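Local atomic coordinates of uncharacterized protein (Pseudomonas aeruginosa, PDB entry 4O5P), a protein that acts as the type VI secretion phospholipase effector Tle1, probably hydrolysing membrane phospholipids of target cells. Residues N691-R696 / R777-K782; I485-G490 / A640-A645; K63-T68 / G110-Y115; W182-L187 / D604-G609. One frame throughout, in Å; residues are numbered along the deposited sequence.

Contact 1 (N691-R696 / R777-K782); sequences NESNKR and REPGDK
Arg777 spreads its whole side chain across residues 693-696. CG stands anti to the carbonyl carbon (chi1 -76°), and from there the chain runs extended to NE. CB, CG and CD of Arg777 each pass 3.6 Å from Ser693 O, and CG also comes near Lys695 O. NE then gives a weak hydrogen bond of 3.4 Å to Asn694 O, which sits at the edge of the guanidinium and in its plane. At the tip, one face is covered toward its rim by Arg696 CG, 3.5 Å from Arg777 NH1. The two guanidinium planes are only 15° apart, yet it is the aliphatic part of Arg696 that touches; its NE turns to a salt bridge with Asp618. The backbone of Arg777 takes part as well, its O accepting Ser693 N (2.9 Å) from above the carbonyl plane. Toward the helix, Gly780 N donates to Asn691 O at 3.1 Å. Asn691 ND2 reaches Asp781 OD1 on its syn side over 2.9 Å, a nearly straight bond (164°) that lies in the amide plane. Ser693 OG donates to Lys695 O and also packs against Pro779 CD, 3.1 Å away. With Glu778 at the N-cap, the first turn of helix 779-787 thus lies against the outermost strand, 692-693, of a three-stranded sheet, while Pro779 also leans on Leu697 of strand 697-702.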
# COMPACT_ATOMS: atom_id res chain seq x y z
N ASN A 691 6.37 -15.78 -3.74
CA ASN A 691 5.49 -16.88 -3.38
C ASN A 691 5.69 -17.34 -1.94
O ASN A 691 4.86 -18.05 -1.40
CB ASN A 691 5.69 -18.07 -4.33
CG ASN A 691 7.10 -18.64 -4.27
OD1 ASN A 691 8.07 -17.90 -4.23
ND2 ASN A 691 7.20 -19.97 -4.25
N GLU A 692 6.79 -16.92 -1.32
CA GLU A 692 7.13 -17.38 0.02
C GLU A 692 6.70 -16.37 1.09
O GLU A 692 6.48 -15.20 0.78
CB GLU A 692 8.65 -17.64 0.13
CG GLU A 692 9.20 -18.54 -0.97
CD GLU A 692 10.67 -18.86 -0.77
OE1 GLU A 692 11.49 -17.93 -0.63
OE2 GLU A 692 11.00 -20.07 -0.75
N SER A 693 6.61 -16.82 2.34
CA SER A 693 6.28 -15.94 3.44
C SER A 693 7.18 -16.25 4.64
O SER A 693 7.79 -17.33 4.71
CB SER A 693 4.79 -16.08 3.82
OG SER A 693 4.44 -17.44 4.00
N ASN A 694 7.26 -15.31 5.59
CA ASN A 694 8.10 -15.54 6.78
C ASN A 694 7.45 -16.40 7.85
O ASN A 694 8.12 -16.88 8.76
CB ASN A 694 8.57 -14.21 7.40
CG ASN A 694 7.42 -13.34 7.92
OD1 ASN A 694 6.26 -13.48 7.50
ND2 ASN A 694 7.74 -12.43 8.84
N LYS A 695 6.14 -16.57 7.76
CA LYS A 695 5.45 -17.45 8.70
C LYS A 695 4.54 -18.40 7.94
O LYS A 695 4.19 -18.16 6.77
CB LYS A 695 4.67 -16.64 9.73
CG LYS A 695 3.53 -15.84 9.13
CD LYS A 695 2.77 -15.06 10.21
CE LYS A 695 3.64 -13.97 10.84
NZ LYS A 695 2.95 -13.37 12.01
N ARG A 696 4.15 -19.48 8.61
CA ARG A 696 3.29 -20.47 8.01
C ARG A 696 1.87 -19.93 7.92
O ARG A 696 1.38 -19.27 8.85
CB ARG A 696 3.32 -21.77 8.83
CG ARG A 696 4.71 -22.41 8.90
CD ARG A 696 4.62 -23.87 9.33
NE ARG A 696 4.33 -23.99 10.75
CZ ARG A 696 3.87 -25.08 11.34
NH1 ARG A 696 3.62 -26.18 10.64
NH2 ARG A 696 3.65 -25.06 12.65
N ARG A 777 5.03 -22.17 4.23
CA ARG A 777 5.66 -20.88 3.93
C ARG A 777 5.72 -20.61 2.42
O ARG A 777 6.44 -19.72 1.96
CB ARG A 777 7.06 -20.82 4.52
CG ARG A 777 7.04 -20.58 6.03
CD ARG A 777 8.42 -20.28 6.59
NE ARG A 777 8.34 -20.17 8.05
CZ ARG A 777 8.21 -21.21 8.87
NH1 ARG A 777 8.16 -22.45 8.39
NH2 ARG A 777 8.13 -21.01 10.18
N GLU A 778 4.96 -21.37 1.64
CA GLU A 778 4.79 -21.00 0.25
C GLU A 778 3.32 -20.80 -0.07
O GLU A 778 2.75 -21.56 -0.84
CB GLU A 778 5.38 -22.04 -0.69
CG GLU A 778 6.83 -22.36 -0.42
CD GLU A 778 6.98 -23.79 0.00
OE1 GLU A 778 7.02 -24.04 1.23
OE2 GLU A 778 7.04 -24.67 -0.90
N PRO A 779 2.71 -19.76 0.52
CA PRO A 779 1.28 -19.53 0.31
C PRO A 779 0.94 -19.18 -1.14
O PRO A 779 -0.17 -19.44 -1.58
CB PRO A 779 0.98 -18.36 1.25
CG PRO A 779 2.28 -17.61 1.35
CD PRO A 779 3.32 -18.69 1.34
N GLY A 780 1.88 -18.59 -1.88
CA GLY A 780 1.65 -18.29 -3.28
C GLY A 780 1.39 -19.55 -4.11
O GLY A 780 0.54 -19.57 -5.02
N ASP A 781 2.12 -20.60 -3.77
CA ASP A 781 2.00 -21.91 -4.40
C ASP A 781 0.62 -22.54 -4.15
O ASP A 781 -0.03 -23.05 -5.08
CB ASP A 781 3.07 -22.86 -3.86
CG ASP A 781 4.50 -22.42 -4.21
OD1 ASP A 781 4.71 -21.30 -4.72
OD2 ASP A 781 5.42 -23.22 -3.92
N LYS A 782 0.19 -22.53 -2.88
CA LYS A 782 -1.15 -23.01 -2.50
C LYS A 782 -2.28 -22.18 -3.11
O LYS A 782 -3.31 -22.72 -3.51
CB LYS A 782 -1.30 -23.01 -0.96
CG LYS A 782 -0.36 -23.96 -0.22
CD LYS A 782 -0.69 -25.44 -0.50
CE LYS A 782 0.29 -26.36 0.22
NZ LYS A 782 -0.10 -27.79 0.11

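Contact 2 (I485-G490 / A640-A645); sequences IDRYAG and APDRVA
Asp486 uses both carboxylate oxygens here: OD1 is gripped by Arg487 NH1 and by Lys495, and OD2 takes the backbone N of Asp642. That N belongs to a type II beta turn, Ala640 to Arg643, closed by a bond from Arg643 N to Ala640 O. The contact therefore joins a turn to the C-terminal end of helix 469-487. CG of Asp486 stands anti to the backbone N (chi1 -174°), on a CB that already points at the turn. Asp642 N meets OD2 on its syn side at 2.9 Å, and the bond is almost straight (171°). Pro641 CA lies 3.6 Å from the same OD2. On OD1, Arg487 NH1 completes a salt bridge of 2.9 Å from the anti side, with the oxygen at the edge of the guanidinium; Arg487 NH2 has its own partner in Asp656. Asp486 OD1 and Asp642 OD1 approach to 4.2 Å. Lys495 forms salt bridges with both, which probably offsets the repulsion between the two carboxylates. Pro641 and Asp486 also touch Tyr634 of helix 616-637. Arg487 NH1 remains 4.4 Å from Asp642 OD2, too far for a salt bridge, though the charges are opposite.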
# COMPACT_ATOMS: atom_id res chain seq x y z
N ILE A 485 7.64 -1.78 27.07
CA ILE A 485 7.62 -2.31 28.44
C ILE A 485 7.71 -1.15 29.46
O ILE A 485 7.07 -1.17 30.52
CB ILE A 485 8.74 -3.35 28.69
CG1 ILE A 485 8.49 -4.62 27.88
CG2 ILE A 485 8.84 -3.71 30.18
CD1 ILE A 485 9.72 -5.53 27.80
N ASP A 486 8.49 -0.12 29.12
CA ASP A 486 8.53 1.05 29.98
C ASP A 486 7.39 2.03 29.72
O ASP A 486 6.65 2.35 30.64
CB ASP A 486 9.88 1.76 29.94
CG ASP A 486 9.97 2.88 30.94
OD1 ASP A 486 9.61 4.03 30.59
OD2 ASP A 486 10.38 2.61 32.10
N ARG A 487 7.24 2.51 28.48
CA ARG A 487 6.26 3.57 28.22
C ARG A 487 4.78 3.14 28.28
O ARG A 487 3.91 3.97 28.52
CB ARG A 487 6.54 4.24 26.86
CG ARG A 487 7.45 5.48 26.92
CD ARG A 487 8.90 5.18 27.36
NE ARG A 487 9.71 6.39 27.16
CZ ARG A 487 10.39 7.02 28.12
NH1 ARG A 487 10.38 6.56 29.37
NH2 ARG A 487 11.06 8.12 27.83
N TYR A 488 4.49 1.87 28.03
CA TYR A 488 3.10 1.39 28.05
C TYR A 488 2.87 0.50 29.25
O TYR A 488 1.91 0.69 29.99
CB TYR A 488 2.75 0.59 26.79
CG TYR A 488 2.58 1.38 25.50
CD1 TYR A 488 2.77 2.76 25.47
CD2 TYR A 488 2.22 0.73 24.33
CE1 TYR A 488 2.62 3.47 24.29
CE2 TYR A 488 2.07 1.42 23.15
CZ TYR A 488 2.27 2.79 23.14
OH TYR A 488 2.10 3.49 21.98
N ALA A 489 3.73 -0.50 29.46
CA ALA A 489 3.50 -1.40 30.59
C ALA A 489 3.78 -0.67 31.90
O ALA A 489 3.20 -1.00 32.94
CB ALA A 489 4.35 -2.65 30.50
N GLY A 490 4.65 0.33 31.83
CA GLY A 490 5.00 1.11 33.01
C GLY A 490 4.03 2.25 33.30
O GLY A 490 4.30 3.10 34.16
N ALA A 640 16.44 1.59 35.01
CA ALA A 640 15.33 1.32 35.90
C ALA A 640 14.10 1.96 35.27
O ALA A 640 14.23 2.63 34.24
CB ALA A 640 15.60 1.93 37.28
N PRO A 641 12.90 1.74 35.85
CA PRO A 641 11.71 2.46 35.39
C PRO A 641 11.94 3.96 35.17
O PRO A 641 12.53 4.64 36.01
CB PRO A 641 10.72 2.22 36.53
CG PRO A 641 11.05 0.83 36.99
CD PRO A 641 12.54 0.65 36.79
N ASP A 642 11.49 4.45 34.02
CA ASP A 642 11.67 5.84 33.62
C ASP A 642 13.09 6.36 33.58
O ASP A 642 13.30 7.58 33.53
CB ASP A 642 10.84 6.77 34.50
CG ASP A 642 9.59 7.20 33.83
OD1 ASP A 642 8.64 6.41 33.85
OD2 ASP A 642 9.57 8.33 33.28
N ARG A 643 14.07 5.47 33.60
CA ARG A 643 15.47 5.88 33.56
C ARG A 643 16.23 5.25 32.40
O ARG A 643 16.69 4.10 32.49
CB ARG A 643 16.17 5.55 34.88
CG ARG A 643 15.72 6.41 36.04
CD ARG A 643 16.43 5.98 37.31
NE ARG A 643 16.40 7.04 38.32
CZ ARG A 643 17.32 7.20 39.26
NH1 ARG A 643 18.35 6.37 39.34
NH2 ARG A 643 17.21 8.20 40.13
N VAL A 644 16.39 6.02 31.33
CA VAL A 644 17.10 5.55 30.14
C VAL A 644 18.56 5.29 30.46
O VAL A 644 19.20 6.09 31.14
CB VAL A 644 16.96 6.57 28.99
CG1 VAL A 644 17.76 6.13 27.78
CG2 VAL A 644 15.49 6.73 28.62
N ALA A 645 19.10 4.16 30.00
CA ALA A 645 20.50 3.86 30.20
C ALA A 645 21.36 4.90 29.48
O ALA A 645 20.95 5.43 28.46
CB ALA A 645 20.82 2.47 29.69

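Contact 3 (K63-T68 / G110-Y115); sequences KAIHIT and GIFKYY
Two parallel strands, 62-71 and 111-116, pair here at the border of the large mixed sheet, with helices 78-81, 91-97 and 104-108 along the chain between them. Gly110 ends helix 104-108 in a Schellman motif with positive phi, and its carbonyl starts the ladder: His66 N binds Gly110 O at 2.7 Å, nearly along the C=O axis. Phe112 N then donates to His66 O (3.0 Å), Thr68 N to Phe112 O (3.1 Å) and Tyr114 N to Thr68 O (2.9 Å). Gly110, at positive phi and without a side chain, lies close against Ala64 and Ile65. Phe112 O carries a second partner, a water that donates to it and accepts from Thr68 OG1.

On the face that bears Ile67 and Phe112, branched side chains meet rings. Ile65 CG2, anti to its backbone N, comes 3.8 Å from Phe112 CE1 and touches CD1 as well. Two residues further along each strand, Ile67 CG2 meets Tyr114 CD2 at 3.9 Å, in the ring plane and at its edge. Helix 139-162 covers this face, touching Ile65 and Tyr114, and its Asp155 binds the Tyr114 hydroxyl. His66, Thr68, Ile111 and Lys113 take the other face, where His66 ND1 bonds to Tyr232 and Lys113 NZ to Ser99 O. Strand 225-236 flanks the far edge of strand 62-71. Parallel strands joined through helical segments, with helices packed against the sheet, are typical of the beta-alpha-beta crossovers of the alpha/beta-hydrolase fold.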
# COMPACT_ATOMS: atom_id res chain seq x y z
N LYS A 63 13.18 14.69 -28.95
CA LYS A 63 12.94 14.67 -27.51
C LYS A 63 12.48 13.30 -27.02
O LYS A 63 11.73 12.60 -27.71
CB LYS A 63 11.92 15.74 -27.10
CG LYS A 63 10.52 15.55 -27.68
CD LYS A 63 9.58 16.69 -27.31
CE LYS A 63 8.16 16.37 -27.77
NZ LYS A 63 7.25 17.55 -27.77
N ALA A 64 12.93 12.90 -25.84
CA ALA A 64 12.34 11.73 -25.19
C ALA A 64 11.12 12.21 -24.42
O ALA A 64 10.99 13.41 -24.12
CB ALA A 64 13.33 11.06 -24.27
N ILE A 65 10.21 11.30 -24.12
CA ILE A 65 9.08 11.64 -23.27
C ILE A 65 9.38 11.10 -21.87
O ILE A 65 9.59 9.90 -21.71
CB ILE A 65 7.76 11.06 -23.81
CG1 ILE A 65 7.61 11.45 -25.28
CG2 ILE A 65 6.55 11.56 -22.99
CD1 ILE A 65 6.36 10.94 -25.91
N HIS A 66 9.43 12.00 -20.89
CA HIS A 66 9.79 11.60 -19.53
C HIS A 66 8.54 11.71 -18.68
O HIS A 66 7.91 12.77 -18.63
CB HIS A 66 10.91 12.48 -18.97
CG HIS A 66 12.24 12.31 -19.65
ND1 HIS A 66 13.18 11.38 -19.24
CD2 HIS A 66 12.80 12.97 -20.69
CE1 HIS A 66 14.25 11.47 -20.00
NE2 HIS A 66 14.05 12.43 -20.89
N ILE A 67 8.18 10.61 -18.02
CA ILE A 67 6.90 10.55 -17.32
C ILE A 67 7.06 10.08 -15.88
O ILE A 67 7.56 8.99 -15.63
CB ILE A 67 5.94 9.56 -17.99
CG1 ILE A 67 5.70 9.94 -19.46
CG2 ILE A 67 4.62 9.49 -17.22
CD1 ILE A 67 5.10 8.80 -20.28
N THR A 68 6.64 10.91 -14.93
CA THR A 68 6.55 10.50 -13.53
C THR A 68 5.10 10.13 -13.18
O THR A 68 4.17 10.88 -13.49
CB THR A 68 7.02 11.63 -12.60
OG1 THR A 68 8.35 12.02 -12.95
CG2 THR A 68 6.99 11.17 -11.15
N GLY A 110 8.09 17.64 -23.25
CA GLY A 110 8.22 16.20 -23.12
C GLY A 110 8.25 15.64 -21.71
O GLY A 110 8.44 14.43 -21.51
N ILE A 111 8.07 16.51 -20.72
CA ILE A 111 8.02 16.06 -19.35
C ILE A 111 6.59 16.17 -18.81
O ILE A 111 5.98 17.24 -18.90
CB ILE A 111 8.99 16.85 -18.46
CG1 ILE A 111 10.41 16.72 -18.99
CG2 ILE A 111 8.92 16.36 -17.02
CD1 ILE A 111 11.43 17.51 -18.18
N PHE A 112 6.08 15.06 -18.27
CA PHE A 112 4.71 14.95 -17.76
C PHE A 112 4.75 14.38 -16.34
O PHE A 112 5.65 13.61 -16.01
CB PHE A 112 3.90 13.98 -18.62
CG PHE A 112 3.71 14.44 -20.03
CD1 PHE A 112 4.69 14.23 -20.99
CD2 PHE A 112 2.53 15.08 -20.40
CE1 PHE A 112 4.50 14.67 -22.31
CE2 PHE A 112 2.34 15.52 -21.70
CZ PHE A 112 3.32 15.31 -22.66
N LYS A 113 3.77 14.75 -15.51
CA LYS A 113 3.62 14.09 -14.21
C LYS A 113 2.15 13.81 -13.89
O LYS A 113 1.26 14.58 -14.30
CB LYS A 113 4.32 14.88 -13.08
CG LYS A 113 3.56 16.07 -12.54
CD LYS A 113 4.46 16.85 -11.58
CE LYS A 113 3.71 17.96 -10.84
NZ LYS A 113 4.62 18.74 -9.94
N TYR A 114 1.92 12.70 -13.19
CA TYR A 114 0.57 12.25 -12.89
C TYR A 114 0.50 11.77 -11.45
O TYR A 114 1.44 11.13 -10.96
CB TYR A 114 0.18 11.11 -13.83
CG TYR A 114 0.17 11.50 -15.30
CD1 TYR A 114 -0.94 12.12 -15.86
CD2 TYR A 114 1.25 11.22 -16.12
CE1 TYR A 114 -0.97 12.46 -17.21
CE2 TYR A 114 1.25 11.57 -17.46
CZ TYR A 114 0.13 12.19 -18.00
OH TYR A 114 0.11 12.52 -19.33
N TYR A 115 -0.60 12.09 -10.78
CA TYR A 115 -0.79 11.67 -9.39
C TYR A 115 -2.03 10.82 -9.28
O TYR A 115 -3.08 11.17 -9.79
CB TYR A 115 -0.94 12.89 -8.46
CG TYR A 115 -1.41 12.50 -7.07
CD1 TYR A 115 -0.51 12.01 -6.13
CD2 TYR A 115 -2.75 12.60 -6.71
CE1 TYR A 115 -0.94 11.64 -4.85
CE2 TYR A 115 -3.19 12.24 -5.45
CZ TYR A 115 -2.28 11.75 -4.53
OH TYR A 115 -2.71 11.40 -3.28
O HOH W 1 8.11 14.23 -14.57

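Contact 4 (W182-L187 / D604-G609)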
# COMPACT_ATOMS: atom_id res chain seq x y z
N TRP A 182 -14.89 -8.24 -11.12
CA TRP A 182 -15.11 -9.36 -10.20
C TRP A 182 -16.45 -9.26 -9.49
O TRP A 182 -16.78 -8.23 -8.90
CB TRP A 182 -13.97 -9.50 -9.18
CG TRP A 182 -14.29 -10.47 -8.05
CD1 TRP A 182 -14.49 -10.16 -6.73
CD2 TRP A 182 -14.47 -11.89 -8.15
NE1 TRP A 182 -14.77 -11.30 -6.01
CE2 TRP A 182 -14.77 -12.37 -6.85
CE3 TRP A 182 -14.41 -12.81 -9.21
CZ2 TRP A 182 -15.00 -13.73 -6.59
CZ3 TRP A 182 -14.65 -14.15 -8.95
CH2 TRP A 182 -14.94 -14.60 -7.65
N THR A 183 -17.24 -10.33 -9.58
CA THR A 183 -18.40 -10.52 -8.71
C THR A 183 -18.74 -12.00 -8.49
O THR A 183 -18.16 -12.90 -9.13
CB THR A 183 -19.66 -9.79 -9.23
OG1 THR A 183 -20.62 -9.70 -8.17
CG2 THR A 183 -20.29 -10.54 -10.42
N VAL A 184 -19.66 -12.24 -7.57
CA VAL A 184 -20.22 -13.56 -7.34
C VAL A 184 -21.72 -13.45 -7.50
O VAL A 184 -22.34 -12.58 -6.89
CB VAL A 184 -19.90 -14.07 -5.93
CG1 VAL A 184 -20.40 -15.50 -5.76
CG2 VAL A 184 -18.40 -13.99 -5.67
N SER A 185 -22.31 -14.30 -8.35
CA SER A 185 -23.76 -14.30 -8.52
C SER A 185 -24.36 -15.65 -8.09
O SER A 185 -23.76 -16.71 -8.32
CB SER A 185 -24.16 -13.99 -9.96
OG SER A 185 -24.14 -15.15 -10.77
N THR A 186 -25.54 -15.59 -7.48
CA THR A 186 -26.27 -16.77 -7.04
C THR A 186 -26.49 -17.75 -8.20
O THR A 186 -26.52 -18.96 -8.01
CB THR A 186 -27.64 -16.37 -6.45
OG1 THR A 186 -28.37 -15.60 -7.42
CG2 THR A 186 -27.43 -15.51 -5.21
N LEU A 187 -26.59 -17.21 -9.40
CA LEU A 187 -26.87 -18.02 -10.58
C LEU A 187 -25.66 -18.73 -11.20
O LEU A 187 -25.75 -19.89 -11.61
CB LEU A 187 -27.53 -17.15 -11.65
CG LEU A 187 -28.25 -17.90 -12.76
CD1 LEU A 187 -29.18 -18.95 -12.17
CD2 LEU A 187 -29.03 -16.90 -13.62
N ASP A 604 -16.12 -11.39 3.23
CA ASP A 604 -16.84 -10.79 2.11
C ASP A 604 -16.06 -11.07 0.83
O ASP A 604 -15.09 -10.37 0.51
CB ASP A 604 -17.03 -9.29 2.33
CG ASP A 604 -17.68 -8.60 1.15
OD1 ASP A 604 -18.21 -9.29 0.26
OD2 ASP A 604 -17.67 -7.36 1.13
N LEU A 605 -16.49 -12.09 0.10
CA LEU A 605 -15.76 -12.54 -1.08
C LEU A 605 -15.86 -11.58 -2.27
O LEU A 605 -15.25 -11.82 -3.31
CB LEU A 605 -16.18 -13.96 -1.44
CG LEU A 605 -15.77 -14.84 -0.25
CD1 LEU A 605 -16.94 -15.58 0.39
CD2 LEU A 605 -14.62 -15.78 -0.61
N LEU A 606 -16.63 -10.50 -2.10
CA LEU A 606 -16.75 -9.46 -3.12
C LEU A 606 -15.54 -8.51 -3.09
O LEU A 606 -15.26 -7.81 -4.07
CB LEU A 606 -18.05 -8.68 -2.96
CG LEU A 606 -19.37 -9.42 -3.23
CD1 LEU A 606 -20.56 -8.47 -3.18
CD2 LEU A 606 -19.34 -10.17 -4.56
N LEU A 607 -14.83 -8.50 -1.96
CA LEU A 607 -13.64 -7.65 -1.80
C LEU A 607 -12.49 -8.10 -2.71
O LEU A 607 -11.51 -7.37 -2.90
CB LEU A 607 -13.15 -7.62 -0.34
CG LEU A 607 -14.01 -6.86 0.67
CD1 LEU A 607 -13.38 -6.90 2.06
CD2 LEU A 607 -14.24 -5.42 0.23
N GLY A 608 -12.60 -9.30 -3.26
CA GLY A 608 -11.63 -9.78 -4.22
C GLY A 608 -10.23 -10.02 -3.68
O GLY A 608 -9.24 -9.56 -4.27
N GLY A 609 -10.14 -10.75 -2.57
CA GLY A 609 -8.84 -11.01 -1.99
C GLY A 609 -8.73 -12.37 -1.32
O GLY A 609 -9.71 -13.08 -1.15
O HOH W 2 -17.04 -7.71 -6.39
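Trp182 meets the loop 604-609 through one direct hydrogen bond. Its NE1 donates to Leu605 O over 2.8 Å at 166°, lying in both the indole plane and the carbonyl plane. CG of Trp182 is anti to the backbone N (chi1 169°), on a CB that points at the loop. A water adds a second polar link, donating to Trp182 O at 2.6 Å and to Leu606 O at 2.9 Å. Within the loop, Leu606 N is held by Asp604 OD1 in an Asx turn, a bond internal to the loop's own backbone course.

Van der Waals contact does the rest. Trp182 CD1 lies 3.6 Å from Leu606 O, which is at the ring edge, and close to Gly608 CA. Gly608 has positive phi, a backbone shape that favours glycine. Leu606 CD2 meets Val184 CG2 at 4.1 Å, and it also lies beside Thr183 OG1, the two side chains pointing the same way.

The loop joins strand 596-604 to strand 609-614, and Val184 also leans on Met712. Trp182 reaches Leu605 O directly through NE1 and Leu606 O from its own carbonyl O through the water, so the polar part of the contact is made to the loop backbone, while Leu606 CD2 supplies an apolar part against Val184 and Thr183.

The four contacts are separate in space, and none touches another. Contacts 1 and 4 are nearest, about 11 Å between closest atoms and 24 Å between centres, and they are linked through one sheet: strand 609-614 leaves the loop of contact 4 and pairs with strand 697-702, which Pro779 of contact 1 touches. Contact 2 lies far out, its centre 51 Å from that of contact 3 across the chain's centre. Along the sequence contacts 2 and 4 interlock, their segments alternating. Contact 3 lies in the sheet that carries the probable active site: strand 225-236, beside its strand 62-71, leads to Ser237, which with His379 and Asp281 is consistent with a catalytic triad.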